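Local coordinates for techylectin-5A (Tachypleus tridentatus, PDB 1JC9), which agglutinates bacteria and human erythrocytes in horseshoe crab innate immunity by recognising acetyl group-containing substances on their surfaces, at residues I92-Y98 with I119-L125; H220-G226 with A237-R243; N230-Y236 with Y248-L252. All coordinates share one frame; numbering follows the deposited sequence.

From the N terminus, contact 1 comes first: it closes a loop of 20 residues containing helix 109-114 and lays strand 123-124 along strand 89-95. Only after it is complete does contact 2 open, and contacts 2 and 3 then cross, their segments alternating as 220-226, 230-236, 237-243 and 248-252. Contact 2 joins two loops at the acetyl-sugar pocket; contact 3 pairs strand 231-232 with the start of strand 250-261 and brings two tyrosines to the same sugar. Strand 250-261 continues as the sheet neighbour of strand 89-95, so contacts 1 and 3 share one sheet, while Arg-95 NH1 reaches Leu-224 O and Gly-226 O and ties contact 1 to contact 2.

Contact 1. Residues I92-Y98 with I119-L125; sequences IQRRGNY and IEKDFWL
Gln-93 and Trp-124 form an antiparallel non-hydrogen-bonded pair and Arg-94 with Phe-123 a hydrogen-bonded one, Arg-94 N giving to Phe-123 O at 3.2 Å while Phe-123 N returns to Arg-94 O. Beyond the pairs, Leu-125 N donates to Ile-92 O. Ile-92 and Gln-93 both face Met-257 in a classic beta bulge in the central sheet of the fibrinogen-like domain. Arg-94 runs out with CG anti to its backbone nitrogen and turns at chi3 (-65°), which swings NH1 back to two carbonyls: Lys-121 O at 3.0 Å, met on a lone pair, and Ile-119 O at 2.9 Å, approached from above its carbonyl plane. Both oxygens lie near the guanidinium plane, and NE is salt-bridged to Glu-256. The Phe-123 ring has Gln-93 CA over one face and Ile-119 CA over the other. Gln-93 CG meets the Trp-124 indole edge at CE3 (3.6 Å). Lys-121 CB sits over the Tyr-98 ring, 4.0 Å from its centroid, in a CH-pi contact. Asp-122 OD2, also bonded to Asn-100, takes two waters, one held at 2.9 Å by NE of Arg-95, whose NH1 binds Gly-226 O and Leu-224 O, and the other by Tyr-98 N. Arg-94, buried, thus ties down the loop 119-121 through two of the loop's carbonyls, and the water link between Asp-122 and Arg-95 would probably let their opposite charges favour each other.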
loop_
_atom_site.group_PDB
_atom_site.type_symbol
_atom_site.label_atom_id
_atom_site.label_comp_id
_atom_site.label_asym_id
_atom_site.label_seq_id
_atom_site.Cartn_x
_atom_site.Cartn_y
_atom_site.Cartn_z
ATOM N N ILE A 92 5.486 -1.836 -1.890
ATOM C CA ILE A 92 5.416 -0.536 -1.237
ATOM C C ILE A 92 4.786 -0.585 0.150
ATOM O O ILE A 92 4.829 0.404 0.881
ATOM C CB ILE A 92 4.640 0.499 -2.103
ATOM C CG1 ILE A 92 3.175 0.087 -2.245
ATOM C CG2 ILE A 92 5.296 0.628 -3.475
ATOM C CD1 ILE A 92 2.320 1.120 -2.979
ATOM N N GLN A 93 4.206 -1.726 0.515
ATOM C CA GLN A 93 3.581 -1.885 1.830
ATOM C C GLN A 93 3.418 -3.357 2.179
ATOM O O GLN A 93 3.198 -4.186 1.298
ATOM C CB GLN A 93 2.197 -1.217 1.869
ATOM C CG GLN A 93 1.528 -1.239 3.259
ATOM C CD GLN A 93 0.514 -2.370 3.445
ATOM O OE1 GLN A 93 0.610 -3.425 2.819
ATOM N NE2 GLN A 93 -0.459 -2.148 4.324
ATOM N N ARG A 94 3.538 -3.678 3.464
ATOM C CA ARG A 94 3.355 -5.047 3.931
ATOM C C ARG A 94 2.939 -5.086 5.396
ATOM O O ARG A 94 3.437 -4.315 6.212
ATOM C CB ARG A 94 4.635 -5.879 3.764
ATOM C CG ARG A 94 4.444 -7.335 4.207
ATOM C CD ARG A 94 5.735 -8.151 4.193
ATOM N NE ARG A 94 6.296 -8.324 2.852
ATOM C CZ ARG A 94 7.480 -7.850 2.473
ATOM N NH1 ARG A 94 8.232 -7.173 3.334
ATOM N NH2 ARG A 94 7.918 -8.058 1.239
ATOM N N ARG A 95 2.011 -5.987 5.711
ATOM C CA ARG A 95 1.537 -6.195 7.076
ATOM C C ARG A 95 1.722 -7.686 7.354
ATOM O O ARG A 95 1.488 -8.522 6.480
ATOM C CB ARG A 95 0.050 -5.837 7.223
ATOM C CG ARG A 95 -0.310 -4.389 6.912
ATOM C CD ARG A 95 0.548 -3.398 7.693
ATOM N NE ARG A 95 0.351 -3.447 9.142
ATOM C CZ ARG A 95 -0.679 -2.903 9.788
ATOM N NH1 ARG A 95 -1.639 -2.260 9.124
ATOM N NH2 ARG A 95 -0.729 -2.968 11.111
ATOM N N GLY A 96 2.159 -8.009 8.562
ATOM C CA GLY A 96 2.364 -9.395 8.938
ATOM C C GLY A 96 2.593 -9.454 10.431
ATOM O O GLY A 96 2.614 -8.414 11.088
ATOM N N ASN A 97 2.751 -10.652 10.980
ATOM C CA ASN A 97 2.994 -10.793 12.411
ATOM C C ASN A 97 4.507 -10.842 12.598
ATOM O O ASN A 97 5.094 -11.920 12.643
ATOM C CB ASN A 97 2.368 -12.084 12.933
ATOM C CG ASN A 97 2.229 -12.092 14.441
ATOM O OD1 ASN A 97 3.087 -11.569 15.156
ATOM N ND2 ASN A 97 1.151 -12.692 14.936
ATOM N N TYR A 98 5.133 -9.673 12.707
ATOM C CA TYR A 98 6.583 -9.598 12.844
ATOM C C TYR A 98 7.086 -9.111 14.195
ATOM O O TYR A 98 8.277 -8.861 14.355
ATOM C CB TYR A 98 7.158 -8.705 11.740
ATOM C CG TYR A 98 6.909 -9.227 10.344
ATOM C CD1 TYR A 98 7.595 -10.341 9.864
ATOM C CD2 TYR A 98 5.974 -8.620 9.506
ATOM C CE1 TYR A 98 7.355 -10.838 8.584
ATOM C CE2 TYR A 98 5.728 -9.108 8.226
ATOM C CZ TYR A 98 6.420 -10.215 7.773
ATOM O OH TYR A 98 6.183 -10.702 6.508
ATOM N N ILE A 119 11.816 -3.013 5.203
ATOM C CA ILE A 119 11.313 -3.544 3.935
ATOM C C ILE A 119 11.212 -5.068 3.853
ATOM O O ILE A 119 10.605 -5.600 2.923
ATOM C CB ILE A 119 12.153 -3.045 2.740
ATOM C CG1 ILE A 119 13.604 -3.488 2.899
ATOM C CG2 ILE A 119 12.056 -1.528 2.636
ATOM C CD1 ILE A 119 14.440 -3.243 1.674
ATOM N N GLU A 120 11.797 -5.775 4.813
ATOM C CA GLU A 120 11.722 -7.234 4.809
ATOM C C GLU A 120 10.632 -7.735 5.756
ATOM O O GLU A 120 10.330 -8.927 5.797
ATOM C CB GLU A 120 13.075 -7.846 5.191
ATOM C CG GLU A 120 14.157 -7.625 4.143
ATOM C CD GLU A 120 15.445 -8.358 4.462
ATOM O OE1 GLU A 120 15.427 -9.605 4.499
ATOM O OE2 GLU A 120 16.477 -7.687 4.675
ATOM N N LYS A 121 10.044 -6.815 6.511
ATOM C CA LYS A 121 8.974 -7.142 7.446
ATOM C C LYS A 121 7.787 -6.243 7.134
ATOM O O LYS A 121 7.436 -6.088 5.963
ATOM C CB LYS A 121 9.465 -6.946 8.879
ATOM C CG LYS A 121 10.596 -7.907 9.219
ATOM C CD LYS A 121 11.131 -7.720 10.624
ATOM C CE LYS A 121 12.202 -8.763 10.923
ATOM N NZ LYS A 121 12.806 -8.575 12.276
ATOM N N ASP A 122 7.160 -5.655 8.150
ATOM C CA ASP A 122 6.025 -4.769 7.894
ATOM C C ASP A 122 6.503 -3.326 7.749
ATOM O O ASP A 122 7.325 -2.852 8.534
ATOM C CB ASP A 122 4.958 -4.904 8.994
ATOM C CG ASP A 122 5.538 -4.880 10.406
ATOM O OD1 ASP A 122 6.750 -5.121 10.580
ATOM O OD2 ASP A 122 4.758 -4.638 11.352
ATOM N N PHE A 123 5.999 -2.630 6.731
ATOM C CA PHE A 123 6.434 -1.259 6.481
ATOM C C PHE A 123 5.522 -0.496 5.524
ATOM O O PHE A 123 4.596 -1.055 4.942
ATOM C CB PHE A 123 7.829 -1.274 5.855
ATOM C CG PHE A 123 7.833 -1.739 4.419
ATOM C CD1 PHE A 123 7.605 -3.078 4.104
ATOM C CD2 PHE A 123 7.990 -0.824 3.378
ATOM C CE1 PHE A 123 7.528 -3.501 2.774
ATOM C CE2 PHE A 123 7.914 -1.233 2.042
ATOM C CZ PHE A 123 7.682 -2.572 1.739
ATOM N N TRP A 124 5.822 0.794 5.383
ATOM C CA TRP A 124 5.139 1.701 4.470
ATOM C C TRP A 124 6.317 2.415 3.822
ATOM O O TRP A 124 7.100 3.063 4.512
ATOM C CB TRP A 124 4.263 2.712 5.214
ATOM C CG TRP A 124 3.624 3.712 4.278
ATOM C CD1 TRP A 124 3.994 5.015 4.088
ATOM C CD2 TRP A 124 2.518 3.477 3.395
ATOM N NE1 TRP A 124 3.183 5.607 3.141
ATOM C CE2 TRP A 124 2.270 4.683 2.701
ATOM C CE3 TRP A 124 1.711 2.363 3.123
ATOM C CZ2 TRP A 124 1.248 4.808 1.755
ATOM C CZ3 TRP A 124 0.694 2.489 2.179
ATOM C CH2 TRP A 124 0.474 3.704 1.509
ATOM N N LEU A 125 6.453 2.287 2.506
ATOM C CA LEU A 125 7.584 2.880 1.803
ATOM C C LEU A 125 7.768 4.386 1.974
ATOM O O LEU A 125 8.897 4.861 2.052
ATOM C CB LEU A 125 7.508 2.539 0.308
ATOM C CG LEU A 125 8.766 2.837 -0.510
ATOM C CD1 LEU A 125 9.920 1.964 -0.011
ATOM C CD2 LEU A 125 8.500 2.569 -1.984
HETATM O O HOH W 1 2.073 -5.274 10.556
HETATM O O HOH W 2 4.562 -6.811 13.201
#

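Contact 2. Residues H220-G226 with A237-R243; sequences HESNLNG and ADGIEWR. With NAG (2-acetamido-2-deoxy-beta-D-glucopyranose), chain B.
His-220 NE2 donates to Ala-237 O at 3.0 Å, in the carbonyl plane and on a lone pair, with the oxygen lying close to the imidazole plane. This bond fixes the rotation of a ring whose one face carries the acetyl methyl C8 of NAG and whose opposite face rests on Asn-223 CB. Ala-237 CB touches the same methyl at 3.7 Å, and His-220 N binds the acetyl oxygen O7 at 2.9 Å in a nearly straight bond (166°). Methyl and carbonyl are thus read together, as suits a lectin specific for acetyl groups. Arg-243 extends from CG to NE, and its NH1 makes a salt bridge of 2.9 Å with Glu-221 OE2, the carboxylate and guanidinium planes 87° apart. The two loops form one part of the ligand pocket of the fibrinogen-like domain, which Arg-186, Tyr-210, Cys-219, Tyr-236 and Tyr-248 help to complete; a single backbone bridge joins Ser-222 to Trp-242, the N-cap residue of helix 243-246. Arg-243 N gives to Glu-221 O at 2.8 Å and Asn-223 N to Glu-241 O on the two sides of that bridge. Asn-223 ND2 reaches Gly-239 O at 3.1 Å and also Tyr-210 O, while its OD1 takes the hydroxyl of Tyr-216. In the type I turn from Asn-223 to Gly-226, Leu-224 CD1 packs between Ile-240 CG2 and the indole edge of Trp-242, each 4.0 Å away.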
loop_
_atom_site.group_PDB
_atom_site.type_symbol
_atom_site.label_atom_id
_atom_site.label_comp_id
_atom_site.label_asym_id
_atom_site.label_seq_id
_atom_site.Cartn_x
_atom_site.Cartn_y
_atom_site.Cartn_z
ATOM N N HIS A 220 -14.261 4.217 4.564
ATOM C CA HIS A 220 -13.512 3.249 3.762
ATOM C C HIS A 220 -14.206 1.921 3.499
ATOM O O HIS A 220 -15.222 1.590 4.114
ATOM C CB HIS A 220 -12.178 2.933 4.445
ATOM C CG HIS A 220 -12.307 2.000 5.610
ATOM N ND1 HIS A 220 -12.622 0.664 5.462
ATOM C CD2 HIS A 220 -12.198 2.215 6.942
ATOM C CE1 HIS A 220 -12.700 0.097 6.653
ATOM N NE2 HIS A 220 -12.449 1.016 7.568
ATOM N N GLU A 221 -13.620 1.166 2.572
ATOM C CA GLU A 221 -14.074 -0.173 2.228
ATOM C C GLU A 221 -12.829 -1.051 2.380
ATOM O O GLU A 221 -12.924 -2.273 2.482
ATOM C CB GLU A 221 -14.621 -0.236 0.802
ATOM C CG GLU A 221 -15.886 0.590 0.605
ATOM C CD GLU A 221 -16.760 0.071 -0.521
ATOM O OE1 GLU A 221 -16.267 -0.072 -1.659
ATOM O OE2 GLU A 221 -17.952 -0.196 -0.264
ATOM N N SER A 222 -11.659 -0.409 2.386
ATOM C CA SER A 222 -10.378 -1.098 2.592
ATOM C C SER A 222 -9.592 -0.241 3.585
ATOM O O SER A 222 -9.634 0.986 3.515
ATOM C CB SER A 222 -9.607 -1.273 1.273
ATOM O OG SER A 222 -9.394 -0.047 0.605
ATOM N N ASN A 223 -8.881 -0.881 4.509
ATOM C CA ASN A 223 -8.147 -0.152 5.545
ATOM C C ASN A 223 -6.872 -0.913 5.906
ATOM O O ASN A 223 -6.622 -1.205 7.073
ATOM C CB ASN A 223 -9.070 -0.017 6.771
ATOM C CG ASN A 223 -8.544 0.947 7.818
ATOM O OD1 ASN A 223 -8.146 2.069 7.507
ATOM N ND2 ASN A 223 -8.568 0.522 9.075
ATOM N N LEU A 224 -6.060 -1.210 4.897
ATOM C CA LEU A 224 -4.833 -1.981 5.080
ATOM C C LEU A 224 -3.790 -1.447 6.054
ATOM O O LEU A 224 -2.938 -2.206 6.524
ATOM C CB LEU A 224 -4.204 -2.257 3.712
ATOM C CG LEU A 224 -4.727 -3.516 3.001
ATOM C CD1 LEU A 224 -6.212 -3.729 3.261
ATOM C CD2 LEU A 224 -4.446 -3.408 1.518
ATOM N N ASN A 225 -3.843 -0.154 6.363
ATOM C CA ASN A 225 -2.898 0.408 7.322
ATOM C C ASN A 225 -3.546 0.521 8.702
ATOM O O ASN A 225 -3.078 1.280 9.551
ATOM C CB ASN A 225 -2.405 1.786 6.876
ATOM C CG ASN A 225 -1.442 1.709 5.706
ATOM O OD1 ASN A 225 -0.792 0.684 5.487
ATOM N ND2 ASN A 225 -1.331 2.801 4.956
ATOM N N GLY A 226 -4.616 -0.243 8.923
ATOM C CA GLY A 226 -5.305 -0.205 10.203
ATOM C C GLY A 226 -4.626 -1.036 11.280
ATOM O O GLY A 226 -3.511 -1.522 11.093
ATOM N N ALA A 237 -14.709 -2.137 11.929
ATOM C CA ALA A 237 -13.827 -1.784 10.822
ATOM C C ALA A 237 -12.508 -1.069 11.112
ATOM O O ALA A 237 -12.000 -0.349 10.251
ATOM C CB ALA A 237 -14.628 -0.966 9.814
ATOM N N ASP A 238 -11.928 -1.266 12.291
ATOM C CA ASP A 238 -10.678 -0.577 12.592
ATOM C C ASP A 238 -9.420 -1.426 12.440
ATOM O O ASP A 238 -8.338 -1.015 12.847
ATOM C CB ASP A 238 -10.745 0.057 13.986
ATOM C CG ASP A 238 -11.109 -0.933 15.070
ATOM O OD1 ASP A 238 -11.583 -2.043 14.746
ATOM O OD2 ASP A 238 -10.927 -0.588 16.257
ATOM N N GLY A 239 -9.571 -2.606 11.844
ATOM C CA GLY A 239 -8.433 -3.482 11.610
ATOM C C GLY A 239 -8.073 -3.450 10.128
ATOM O O GLY A 239 -8.535 -2.557 9.413
ATOM N N ILE A 240 -7.259 -4.406 9.672
ATOM C CA ILE A 240 -6.839 -4.502 8.263
ATOM C C ILE A 240 -8.008 -5.083 7.464
ATOM O O ILE A 240 -8.054 -6.286 7.211
ATOM C CB ILE A 240 -5.623 -5.463 8.093
ATOM C CG1 ILE A 240 -4.519 -5.123 9.100
ATOM C CG2 ILE A 240 -5.086 -5.392 6.665
ATOM C CD1 ILE A 240 -4.068 -3.709 9.052
ATOM N N GLU A 241 -8.936 -4.228 7.049
ATOM C CA GLU A 241 -10.127 -4.681 6.335
ATOM C C GLU A 241 -10.128 -4.583 4.812
ATOM O O GLU A 241 -9.513 -3.694 4.217
ATOM C CB GLU A 241 -11.353 -3.900 6.826
ATOM C CG GLU A 241 -11.409 -3.583 8.326
ATOM C CD GLU A 241 -11.705 -4.798 9.183
ATOM O OE1 GLU A 241 -12.515 -5.654 8.751
ATOM O OE2 GLU A 241 -11.139 -4.888 10.297
ATOM N N TRP A 242 -10.843 -5.514 4.195
ATOM C CA TRP A 242 -11.051 -5.524 2.753
ATOM C C TRP A 242 -12.496 -5.996 2.687
ATOM O O TRP A 242 -12.790 -7.188 2.591
ATOM C CB TRP A 242 -10.109 -6.489 2.035
ATOM C CG TRP A 242 -10.182 -6.326 0.539
ATOM C CD1 TRP A 242 -11.041 -6.959 -0.316
ATOM C CD2 TRP A 242 -9.407 -5.426 -0.268
ATOM N NE1 TRP A 242 -10.849 -6.510 -1.603
ATOM C CE2 TRP A 242 -9.852 -5.569 -1.601
ATOM C CE3 TRP A 242 -8.379 -4.512 0.009
ATOM C CZ2 TRP A 242 -9.305 -4.828 -2.662
ATOM C CZ3 TRP A 242 -7.836 -3.776 -1.044
ATOM C CH2 TRP A 242 -8.301 -3.940 -2.364
ATOM N N ARG A 243 -13.393 -5.026 2.785
ATOM C CA ARG A 243 -14.828 -5.261 2.810
ATOM C C ARG A 243 -15.419 -6.304 1.870
ATOM O O ARG A 243 -16.162 -7.182 2.310
ATOM C CB ARG A 243 -15.565 -3.939 2.601
ATOM C CG ARG A 243 -17.073 -4.067 2.732
ATOM C CD ARG A 243 -17.762 -2.779 2.358
ATOM N NE ARG A 243 -19.210 -2.896 2.460
ATOM C CZ ARG A 243 -20.054 -1.880 2.308
ATOM N NH1 ARG A 243 -19.593 -0.661 2.045
ATOM N NH2 ARG A 243 -21.361 -2.083 2.422
HETATM C C1 NAG B . -19.710 2.488 5.002
HETATM C C2 NAG B . -19.125 3.258 6.278
HETATM C C3 NAG B . -20.336 3.677 7.196
HETATM C C4 NAG B . -21.172 4.630 6.374
HETATM C C5 NAG B . -21.678 3.871 5.095
HETATM C C6 NAG B . -22.513 4.780 4.188
HETATM C C7 NAG B . -16.896 2.695 7.023
HETATM C C8 NAG B . -15.912 1.835 7.754
HETATM N N2 NAG B . -18.234 2.351 7.019
HETATM O O1 NAG B . -18.673 2.047 4.070
HETATM O O3 NAG B . -19.880 4.378 8.352
HETATM O O4 NAG B . -22.327 5.084 7.167
HETATM O O5 NAG B . -20.587 3.371 4.262
HETATM O O6 NAG B . -22.874 3.901 3.077
HETATM O O7 NAG B . -16.455 3.713 6.434
#

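Contact 3. Residues N230-Y236 with Y248-L252; sequences NGEHNSY and YHYSL. With NAG (2-acetamido-2-deoxy-beta-D-glucopyranose), chain B.
Tyr-236 turns an edge toward the face of Tyr-248 in an offset edge-to-face pair, centroids 5.4 Å apart and planes at 63°. NAG lies against both: its methyl C8 is over a face of Tyr-248, and its N2 is at the edge of Tyr-236. The His-233 ring carries His-249 CA over one face, 4.0 Å from its centroid, and Ser-251 N at its edge. Gly-231 CA stands over the centre of the Tyr-250 ring, 10° off the normal, while the Glu-232 side chain runs alongside that ring in the same direction. With CG anti to its carbonyl carbon (chi1 -73°), His-249 can turn ND1 onto His-233 O at 2.8 Å, in both the ring and carbonyl planes; His-233 N gives to His-249 O from above its carbonyl plane. These bonds prolong a short antiparallel pairing in which Gly-231 and Ser-251 exchange two backbone bonds of 2.8 Å each. Ser-251 OG, bonded also to Ile-240 N, shares water 3 with Asn-230 N and Leu-252 O. Glu-241 OE2 accepts from His-233 NE2 and OE1 from Tyr-250 N, tying the strand pair to the loop 237-243. Two hydroxyls face the sugar: Tyr-236 OH accepts from the amide N2 at 2.9 Å, and Tyr-248 OH, which also bonds His-220 O, accepts from O1 at 2.7 Å. Tyr-236 therefore reads the acetamido N-H and Tyr-248 the anomeric end of the sugar.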
loop_
_atom_site.group_PDB
_atom_site.type_symbol
_atom_site.label_atom_id
_atom_site.label_comp_id
_atom_site.label_asym_id
_atom_site.label_seq_id
_atom_site.Cartn_x
_atom_site.Cartn_y
_atom_site.Cartn_z
ATOM N N ASN A 230 -5.484 -9.256 13.862
ATOM C CA ASN A 230 -5.336 -10.675 13.561
ATOM C C ASN A 230 -6.599 -11.533 13.623
ATOM O O ASN A 230 -6.796 -12.287 14.573
ATOM C CB ASN A 230 -4.268 -11.251 14.498
ATOM C CG ASN A 230 -3.883 -12.670 14.148
ATOM O OD1 ASN A 230 -3.885 -13.057 12.980
ATOM N ND2 ASN A 230 -3.527 -13.451 15.161
ATOM N N GLY A 231 -7.445 -11.428 12.603
ATOM C CA GLY A 231 -8.655 -12.226 12.568
ATOM C C GLY A 231 -9.929 -11.478 12.908
ATOM O O GLY A 231 -9.997 -10.252 12.791
ATOM N N GLU A 232 -10.942 -12.229 13.330
ATOM C CA GLU A 232 -12.235 -11.659 13.699
ATOM C C GLU A 232 -12.109 -10.717 14.892
ATOM O O GLU A 232 -11.295 -10.944 15.788
ATOM C CB GLU A 232 -13.228 -12.775 14.043
ATOM C CG GLU A 232 -13.528 -13.725 12.894
ATOM C CD GLU A 232 -12.619 -14.942 12.871
ATOM O OE1 GLU A 232 -11.381 -14.784 12.987
ATOM O OE2 GLU A 232 -13.147 -16.067 12.728
ATOM N N HIS A 233 -12.906 -9.652 14.892
ATOM C CA HIS A 233 -12.889 -8.691 15.989
ATOM C C HIS A 233 -14.228 -7.973 16.106
ATOM O O HIS A 233 -14.886 -7.676 15.105
ATOM C CB HIS A 233 -11.739 -7.687 15.806
ATOM C CG HIS A 233 -11.855 -6.837 14.580
ATOM N ND1 HIS A 233 -12.590 -5.672 14.548
ATOM C CD2 HIS A 233 -11.341 -6.991 13.336
ATOM C CE1 HIS A 233 -12.524 -5.144 13.338
ATOM N NE2 HIS A 233 -11.772 -5.925 12.584
ATOM N N ASN A 234 -14.632 -7.705 17.343
ATOM C CA ASN A 234 -15.902 -7.044 17.610
ATOM C C ASN A 234 -15.917 -5.566 17.272
ATOM O O ASN A 234 -16.952 -5.040 16.875
ATOM C CB ASN A 234 -16.293 -7.250 19.073
ATOM C CG ASN A 234 -16.763 -8.665 19.351
ATOM O OD1 ASN A 234 -16.876 -9.076 20.505
ATOM N ND2 ASN A 234 -17.048 -9.417 18.292
ATOM N N SER A 235 -14.781 -4.894 17.437
ATOM C CA SER A 235 -14.700 -3.472 17.117
ATOM C C SER A 235 -15.096 -3.308 15.657
ATOM O O SER A 235 -14.975 -4.245 14.863
ATOM C CB SER A 235 -13.285 -2.935 17.354
ATOM O OG SER A 235 -12.318 -3.681 16.637
ATOM N N TYR A 236 -15.563 -2.116 15.301
ATOM C CA TYR A 236 -16.017 -1.865 13.941
ATOM C C TYR A 236 -15.000 -1.321 12.937
ATOM O O TYR A 236 -14.502 -0.207 13.076
ATOM C CB TYR A 236 -17.231 -0.930 13.974
ATOM C CG TYR A 236 -17.789 -0.595 12.609
ATOM C CD1 TYR A 236 -18.407 -1.567 11.828
ATOM C CD2 TYR A 236 -17.690 0.697 12.094
ATOM C CE1 TYR A 236 -18.914 -1.264 10.561
ATOM C CE2 TYR A 236 -18.193 1.014 10.829
ATOM C CZ TYR A 236 -18.802 0.028 10.070
ATOM O OH TYR A 236 -19.297 0.335 8.819
ATOM N N TYR A 248 -16.401 -6.089 7.578
ATOM C CA TYR A 248 -15.793 -5.079 8.443
ATOM C C TYR A 248 -15.346 -5.583 9.815
ATOM O O TYR A 248 -14.957 -4.785 10.669
ATOM C CB TYR A 248 -16.755 -3.910 8.651
ATOM C CG TYR A 248 -16.858 -2.957 7.481
ATOM C CD1 TYR A 248 -15.712 -2.410 6.902
ATOM C CD2 TYR A 248 -18.103 -2.549 6.997
ATOM C CE1 TYR A 248 -15.799 -1.478 5.881
ATOM C CE2 TYR A 248 -18.202 -1.616 5.976
ATOM C CZ TYR A 248 -17.043 -1.081 5.423
ATOM O OH TYR A 248 -17.127 -0.129 4.439
ATOM N N HIS A 249 -15.394 -6.895 10.035
ATOM C CA HIS A 249 -14.995 -7.451 11.327
ATOM C C HIS A 249 -13.931 -8.535 11.213
ATOM O O HIS A 249 -13.919 -9.490 11.993
ATOM C CB HIS A 249 -16.225 -8.005 12.055
ATOM C CG HIS A 249 -17.137 -6.946 12.589
ATOM N ND1 HIS A 249 -16.933 -6.333 13.808
ATOM C CD2 HIS A 249 -18.245 -6.372 12.060
ATOM C CE1 HIS A 249 -17.876 -5.429 14.006
ATOM N NE2 HIS A 249 -18.684 -5.432 12.960
ATOM N N TYR A 250 -13.032 -8.382 10.246
ATOM C CA TYR A 250 -11.971 -9.358 10.040
ATOM C C TYR A 250 -10.692 -8.652 9.588
ATOM O O TYR A 250 -10.619 -8.106 8.480
ATOM C CB TYR A 250 -12.410 -10.394 8.997
ATOM C CG TYR A 250 -11.532 -11.626 8.942
ATOM C CD1 TYR A 250 -10.276 -11.589 8.342
ATOM C CD2 TYR A 250 -11.953 -12.829 9.516
ATOM C CE1 TYR A 250 -9.458 -12.714 8.313
ATOM C CE2 TYR A 250 -11.142 -13.962 9.496
ATOM C CZ TYR A 250 -9.896 -13.898 8.894
ATOM O OH TYR A 250 -9.083 -15.010 8.886
ATOM N N SER A 251 -9.691 -8.668 10.462
ATOM C CA SER A 251 -8.406 -8.038 10.194
ATOM C C SER A 251 -7.469 -9.067 9.564
ATOM O O SER A 251 -6.982 -9.975 10.248
ATOM C CB SER A 251 -7.811 -7.512 11.506
ATOM O OG SER A 251 -6.601 -6.807 11.292
ATOM N N LEU A 252 -7.220 -8.922 8.260
ATOM C CA LEU A 252 -6.350 -9.853 7.540
ATOM C C LEU A 252 -4.970 -9.943 8.194
ATOM O O LEU A 252 -4.361 -8.930 8.542
ATOM C CB LEU A 252 -6.233 -9.430 6.066
ATOM C CG LEU A 252 -7.551 -9.461 5.275
ATOM C CD1 LEU A 252 -7.403 -8.697 3.976
ATOM C CD2 LEU A 252 -7.964 -10.904 5.006
HETATM C C1 NAG B . -19.710 2.488 5.002
HETATM C C2 NAG B . -19.125 3.258 6.278
HETATM C C3 NAG B . -20.336 3.677 7.196
HETATM C C4 NAG B . -21.172 4.630 6.374
HETATM C C5 NAG B . -21.678 3.871 5.095
HETATM C C6 NAG B . -22.513 4.780 4.188
HETATM C C7 NAG B . -16.896 2.695 7.023
HETATM C C8 NAG B . -15.912 1.835 7.754
HETATM N N2 NAG B . -18.234 2.351 7.019
HETATM O O1 NAG B . -18.673 2.047 4.070
HETATM O O3 NAG B . -19.880 4.378 8.352
HETATM O O4 NAG B . -22.327 5.084 7.167
HETATM O O5 NAG B . -20.587 3.371 4.262
HETATM O O6 NAG B . -22.874 3.901 3.077
HETATM O O7 NAG B . -16.455 3.713 6.434
HETATM O O HOH W 3 -4.308 -8.352 11.234
#